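Muconate cycloisomerase (Azorhizobium caulinodans, PDB 3MY9) is a member of the mandelate racemase/muconate lactonizing enzyme family of the enolase superfamily and carries magnesium in a barrel domain. Local coordinates at residues T163-T169 / I192-F198; A268-K272 / L285-A289. All coordinates share one frame. Numbering follows the deposited sequence.

Interaction 1 (T163-T169 / I192-F198); sequences TVFKMKT and IDLRLDF
Two parallel strands, 164-168 and 193-197, run in register from Val164 with Asp193 to Lys168 with Asp197, axes 4.4 Å apart at closest and inclined by 26°. Backbone hydrogen bonds zigzag along the pair, beginning with Asp193 N to Thr163 O (2.8 Å) and ending with Thr169 N to Asp197 O (2.9 Å). Arg195 N bonds Phe165 O and Arg195 O accepts Met167 N, each at 2.7 Å. Val164, Lys166, Lys168, Asp193, Arg195 and Asp197 share one face. Arg195 (m) folds back on Asp193 (t), with Arg195 NE 2.8 Å from Asp193 OD1 and NH2 2.9 Å from OD2; Asp193 OD1 also hydrogen-bonds Thr220. Val164 CG1 lies over the guanidinium, 3.5 Å from Arg195 CZ. Lys166 is t at chi1, chi2 and chi4 but turns at chi3 (-104°), and its NZ lies 3.2 Å from Asp197 OD1 in a salt bridge; Glu223 and Glu326 also pair with this amine. On the apolar other face Phe165 (m) meets Ile192, and Met167 CB lies 3.9 Å from Leu196 CD2, beneath helix 174-188. Thr169 (p) sets its CB 3.9 Å from the Phe198 ring centroid, a CH-pi contact. The side chain of Asp197, whose OD2 accepts a hydrogen bond from Asn199 N, is about 4 Å (nearest atoms) from a magnesium ion that Glu223 binds. This is a beta-alpha-beta unit of the enolase-superfamily barrel, its polar face toward the metal site.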
loop_
_atom_site.group_PDB
_atom_site.type_symbol
_atom_site.label_atom_id
_atom_site.label_comp_id
_atom_site.label_asym_id
_atom_site.label_seq_id
_atom_site.Cartn_x
_atom_site.Cartn_y
_atom_site.Cartn_z
ATOM N N THR A 163 14.815 20.360 35.367
ATOM C CA THR A 163 13.476 20.112 34.914
ATOM C C THR A 163 13.314 18.720 34.303
ATOM O O THR A 163 12.224 18.148 34.357
ATOM C CB THR A 163 13.033 21.180 33.907
ATOM O OG1 THR A 163 13.953 21.211 32.813
ATOM C CG2 THR A 163 12.967 22.561 34.581
ATOM N N VAL A 164 14.383 18.183 33.719
ATOM C CA VAL A 164 14.283 16.933 32.992
ATOM C C VAL A 164 14.516 15.713 33.871
ATOM O O VAL A 164 15.598 15.562 34.422
ATOM C CB VAL A 164 15.279 16.874 31.837
ATOM C CG1 VAL A 164 15.094 15.531 31.060
ATOM C CG2 VAL A 164 15.084 18.053 30.909
ATOM N N PHE A 165 13.514 14.841 33.949
ATOM C CA PHE A 165 13.581 13.608 34.700
ATOM C C PHE A 165 13.176 12.418 33.848
ATOM O O PHE A 165 12.220 12.499 33.069
ATOM C CB PHE A 165 12.667 13.714 35.903
ATOM C CG PHE A 165 13.123 14.739 36.886
ATOM C CD1 PHE A 165 13.963 14.382 37.934
ATOM C CD2 PHE A 165 12.788 16.077 36.710
ATOM C CE1 PHE A 165 14.447 15.345 38.821
ATOM C CE2 PHE A 165 13.261 17.058 37.599
ATOM C CZ PHE A 165 14.096 16.684 38.648
ATOM N N LYS A 166 13.912 11.318 33.963
ATOM C CA LYS A 166 13.506 10.094 33.283
ATOM C C LYS A 166 13.226 8.949 34.256
ATOM O O LYS A 166 14.115 8.520 34.957
ATOM C CB LYS A 166 14.558 9.658 32.284
ATOM C CG LYS A 166 14.011 8.597 31.334
ATOM C CD LYS A 166 15.172 7.798 30.737
ATOM C CE LYS A 166 15.469 8.171 29.353
ATOM N NZ LYS A 166 16.681 7.346 28.987
ATOM N N MET A 167 11.989 8.443 34.280
ATOM C CA MET A 167 11.607 7.392 35.225
ATOM C C MET A 167 11.810 6.061 34.505
ATOM O O MET A 167 11.301 5.863 33.410
ATOM C CB MET A 167 10.135 7.556 35.695
ATOM C CG MET A 167 9.694 6.699 36.950
ATOM S SD MET A 167 7.866 6.651 37.134
ATOM C CE MET A 167 7.718 5.243 38.232
ATOM N N LYS A 168 12.567 5.166 35.132
ATOM C CA LYS A 168 12.622 3.795 34.718
ATOM C C LYS A 168 11.286 3.118 35.065
ATOM O O LYS A 168 10.801 3.182 36.196
ATOM C CB LYS A 168 13.782 3.114 35.417
ATOM C CG LYS A 168 14.227 1.810 34.840
ATOM C CD LYS A 168 15.553 1.390 35.531
ATOM C CE LYS A 168 15.730 -0.120 35.633
ATOM N NZ LYS A 168 16.355 -0.552 36.951
ATOM N N THR A 169 10.662 2.493 34.078
ATOM C CA THR A 169 9.344 1.919 34.285
ATOM C C THR A 169 9.382 0.467 33.847
ATOM O O THR A 169 10.312 0.047 33.163
ATOM C CB THR A 169 8.282 2.666 33.436
ATOM O OG1 THR A 169 8.780 2.824 32.121
ATOM C CG2 THR A 169 7.944 4.036 33.993
ATOM N N ILE A 192 7.890 19.815 35.622
ATOM C CA ILE A 192 8.908 18.852 35.243
ATOM C C ILE A 192 8.620 18.326 33.851
ATOM O O ILE A 192 7.468 18.153 33.471
ATOM C CB ILE A 192 9.041 17.661 36.241
ATOM C CG1 ILE A 192 7.745 16.852 36.317
ATOM C CG2 ILE A 192 9.471 18.160 37.631
ATOM C CD1 ILE A 192 7.899 15.580 37.063
ATOM N N ASP A 193 9.704 18.108 33.116
ATOM C CA ASP A 193 9.720 17.507 31.834
ATOM C C ASP A 193 10.015 16.028 32.112
ATOM O O ASP A 193 11.171 15.642 32.230
ATOM C CB ASP A 193 10.810 18.184 30.977
ATOM C CG ASP A 193 11.005 17.533 29.609
ATOM O OD1 ASP A 193 10.417 16.469 29.335
ATOM O OD2 ASP A 193 11.773 18.088 28.791
ATOM N N LEU A 194 8.954 15.217 32.208
ATOM C CA LEU A 194 9.052 13.856 32.677
ATOM C C LEU A 194 9.056 12.878 31.513
ATOM O O LEU A 194 8.131 12.893 30.707
ATOM C CB LEU A 194 7.853 13.535 33.579
ATOM C CG LEU A 194 7.739 12.115 34.144
ATOM C CD1 LEU A 194 8.958 11.758 34.969
ATOM C CD2 LEU A 194 6.476 11.968 35.007
ATOM N N ARG A 195 10.071 12.019 31.455
ATOM C CA ARG A 195 10.178 10.989 30.439
ATOM C C ARG A 195 10.122 9.628 31.109
ATOM O O ARG A 195 10.501 9.498 32.279
ATOM C CB ARG A 195 11.505 11.128 29.686
ATOM C CG ARG A 195 11.609 12.404 28.853
ATOM C CD ARG A 195 12.481 13.451 29.539
ATOM N NE ARG A 195 12.527 14.682 28.779
ATOM C CZ ARG A 195 13.520 15.022 27.972
ATOM N NH1 ARG A 195 14.565 14.238 27.790
ATOM N NH2 ARG A 195 13.461 16.162 27.342
ATOM N N LEU A 196 9.632 8.617 30.397
ATOM C CA LEU A 196 9.597 7.243 30.931
ATOM C C LEU A 196 10.456 6.351 30.048
ATOM O O LEU A 196 10.488 6.523 28.838
ATOM C CB LEU A 196 8.178 6.666 30.943
ATOM C CG LEU A 196 7.073 7.543 31.546
ATOM C CD1 LEU A 196 5.693 6.817 31.508
ATOM C CD2 LEU A 196 7.411 7.891 32.973
ATOM N N ASP A 197 11.094 5.361 30.642
ATOM C CA ASP A 197 11.913 4.429 29.893
ATOM C C ASP A 197 11.614 3.005 30.322
ATOM O O ASP A 197 11.857 2.663 31.454
ATOM C CB ASP A 197 13.378 4.747 30.172
ATOM C CG ASP A 197 14.337 4.016 29.251
ATOM O OD1 ASP A 197 15.516 4.422 29.253
ATOM O OD2 ASP A 197 13.915 3.101 28.494
ATOM N N PHE A 198 11.102 2.170 29.419
ATOM C CA PHE A 198 10.831 0.763 29.779
ATOM C C PHE A 198 12.036 -0.174 29.562
ATOM O O PHE A 198 11.964 -1.346 29.836
ATOM C CB PHE A 198 9.623 0.241 28.999
ATOM C CG PHE A 198 8.305 0.745 29.513
ATOM C CD1 PHE A 198 7.631 0.047 30.490
ATOM C CD2 PHE A 198 7.748 1.919 29.016
ATOM C CE1 PHE A 198 6.402 0.503 30.970
ATOM C CE2 PHE A 198 6.530 2.388 29.500
ATOM C CZ PHE A 198 5.861 1.676 30.486
#

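Interaction 2 (A268-K272 / L285-A289)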
loop_
_atom_site.group_PDB
_atom_site.type_symbol
_atom_site.label_atom_id
_atom_site.label_comp_id
_atom_site.label_asym_id
_atom_site.label_seq_id
_atom_site.Cartn_x
_atom_site.Cartn_y
_atom_site.Cartn_z
ATOM N N ALA A 268 10.628 10.302 17.691
ATOM C CA ALA A 268 11.904 10.930 18.137
ATOM C C ALA A 268 12.927 9.806 18.200
ATOM O O ALA A 268 12.546 8.635 18.264
ATOM C CB ALA A 268 11.766 11.595 19.531
ATOM N N ILE A 269 14.209 10.150 18.104
ATOM C CA ILE A 269 15.267 9.145 18.134
ATOM C C ILE A 269 16.368 9.573 19.101
ATOM O O ILE A 269 16.601 10.761 19.299
ATOM C CB ILE A 269 15.870 8.907 16.749
ATOM C CG1 ILE A 269 16.620 10.157 16.254
ATOM C CG2 ILE A 269 14.799 8.457 15.726
ATOM C CD1 ILE A 269 17.349 9.941 15.002
ATOM N N SER A 270 17.042 8.619 19.724
ATOM C CA SER A 270 18.255 8.952 20.478
ATOM C C SER A 270 19.438 8.735 19.559
ATOM O O SER A 270 19.524 7.712 18.910
ATOM C CB SER A 270 18.398 8.077 21.710
ATOM O OG SER A 270 18.322 6.724 21.299
ATOM N N VAL A 271 20.333 9.711 19.510
ATOM C CA VAL A 271 21.497 9.678 18.642
ATOM C C VAL A 271 22.693 9.182 19.456
ATOM O O VAL A 271 23.034 9.754 20.494
ATOM C CB VAL A 271 21.838 11.083 18.066
ATOM C CG1 VAL A 271 20.607 11.777 17.555
ATOM C CG2 VAL A 271 22.464 11.939 19.120
ATOM N N LYS A 272 23.294 8.095 18.985
ATOM C CA LYS A 272 24.428 7.450 19.639
ATOM C C LYS A 272 25.648 7.767 18.805
ATOM O O LYS A 272 25.824 7.159 17.761
ATOM C CB LYS A 272 24.218 5.927 19.641
ATOM C CG LYS A 272 23.422 5.344 20.800
ATOM C CD LYS A 272 21.919 5.477 20.620
ATOM C CE LYS A 272 21.362 4.466 19.593
ATOM N NZ LYS A 272 19.923 4.770 19.401
ATOM N N LEU A 285 22.629 11.939 10.095
ATOM C CA LEU A 285 21.472 11.295 10.676
ATOM C C LEU A 285 20.434 12.361 11.043
ATOM O O LEU A 285 19.257 12.268 10.669
ATOM C CB LEU A 285 21.887 10.524 11.928
ATOM C CG LEU A 285 20.834 9.688 12.653
ATOM C CD1 LEU A 285 21.488 8.779 13.675
ATOM C CD2 LEU A 285 19.886 10.597 13.364
ATOM N N MET A 286 20.869 13.386 11.759
ATOM C CA MET A 286 19.941 14.460 12.154
ATOM C C MET A 286 19.391 15.325 10.976
ATOM O O MET A 286 18.301 15.864 11.082
ATOM C CB MET A 286 20.535 15.281 13.279
ATOM C CG MET A 286 20.563 14.482 14.606
ATOM S SD MET A 286 18.983 13.775 15.132
ATOM C CE MET A 286 18.059 15.250 15.283
ATOM N N ALA A 287 20.057 15.373 9.825
ATOM C CA ALA A 287 19.458 16.056 8.665
ATOM C C ALA A 287 18.210 15.310 8.182
ATOM O O ALA A 287 17.223 15.930 7.793
ATOM C CB ALA A 287 20.446 16.153 7.528
ATOM N N ILE A 288 18.275 13.980 8.191
ATOM C CA ILE A 288 17.145 13.165 7.849
ATOM C C ILE A 288 16.005 13.382 8.861
ATOM O O ILE A 288 14.859 13.582 8.466
ATOM C CB ILE A 288 17.479 11.676 7.816
ATOM C CG1 ILE A 288 18.506 11.376 6.733
ATOM C CG2 ILE A 288 16.212 10.858 7.563
ATOM C CD1 ILE A 288 19.186 10.072 6.922
ATOM N N ALA A 289 16.351 13.339 10.146
ATOM C CA ALA A 289 15.398 13.413 11.213
ATOM C C ALA A 289 14.698 14.784 11.246
ATOM O O ALA A 289 13.497 14.830 11.459
ATOM C CB ALA A 289 16.073 13.083 12.579
#
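Strand 268-270 and helix 279-292 pack with a layer of side chains between them. Their local axes run nearly antiparallel, at 168°, and approach to 10.4 Å. Ile269 and Val271 both point toward the helix and form two bumps on the strand side. Ile269 extends its CD1 into the hollow between Leu285, Met286 and Ala289. The small Ala289 leaves room at one end of this hollow, and its CB is 4.2 Å from Ile269 CD1. Met286 starts out sideways, but its m, m, m conformation curls the thioether back toward the strand. Its SD therefore sits 3.5 Å from Val271 CG1 and 4.2 Å from Ile269 CD1, touching both bumps. Leu285 points toward 268-272, and its CD2 lies 4.4 Å from Val271 CG1 as well as against Ile269. Leu257 of helix 254-263 touches Ile269 and Leu285. Ser270 points the other way, and Lys272 pairs with Asp248, a magnesium ligand. On the outer side of the helix, Ile288 packs on Ile288 of a second subunit. The arrangement is that of a barrel strand backed by an outer helix. No hydrogen bond crosses the contact, so these two segments meet by apolar fit alone.

Both contacts are largely buried and belong to the same barrel domain, but their centres are 20 Å apart and they do not touch. They reach one sheet at different strands. Interaction 1 joins two neighbouring strands, so backbone hydrogen bonds dominate and charged groups gather on one face. Interaction 2 joins a strand to an outer helix and is wholly apolar. It buries 176 Å², against 724 Å² for interaction 1. Thr163 and Lys168 give interaction 1 some exposed margin, whereas every touching residue of interaction 2 is buried. Both first segments also supply a lysine paired with a magnesium ligand: Lys166 with Glu223, Lys272 with Asp248.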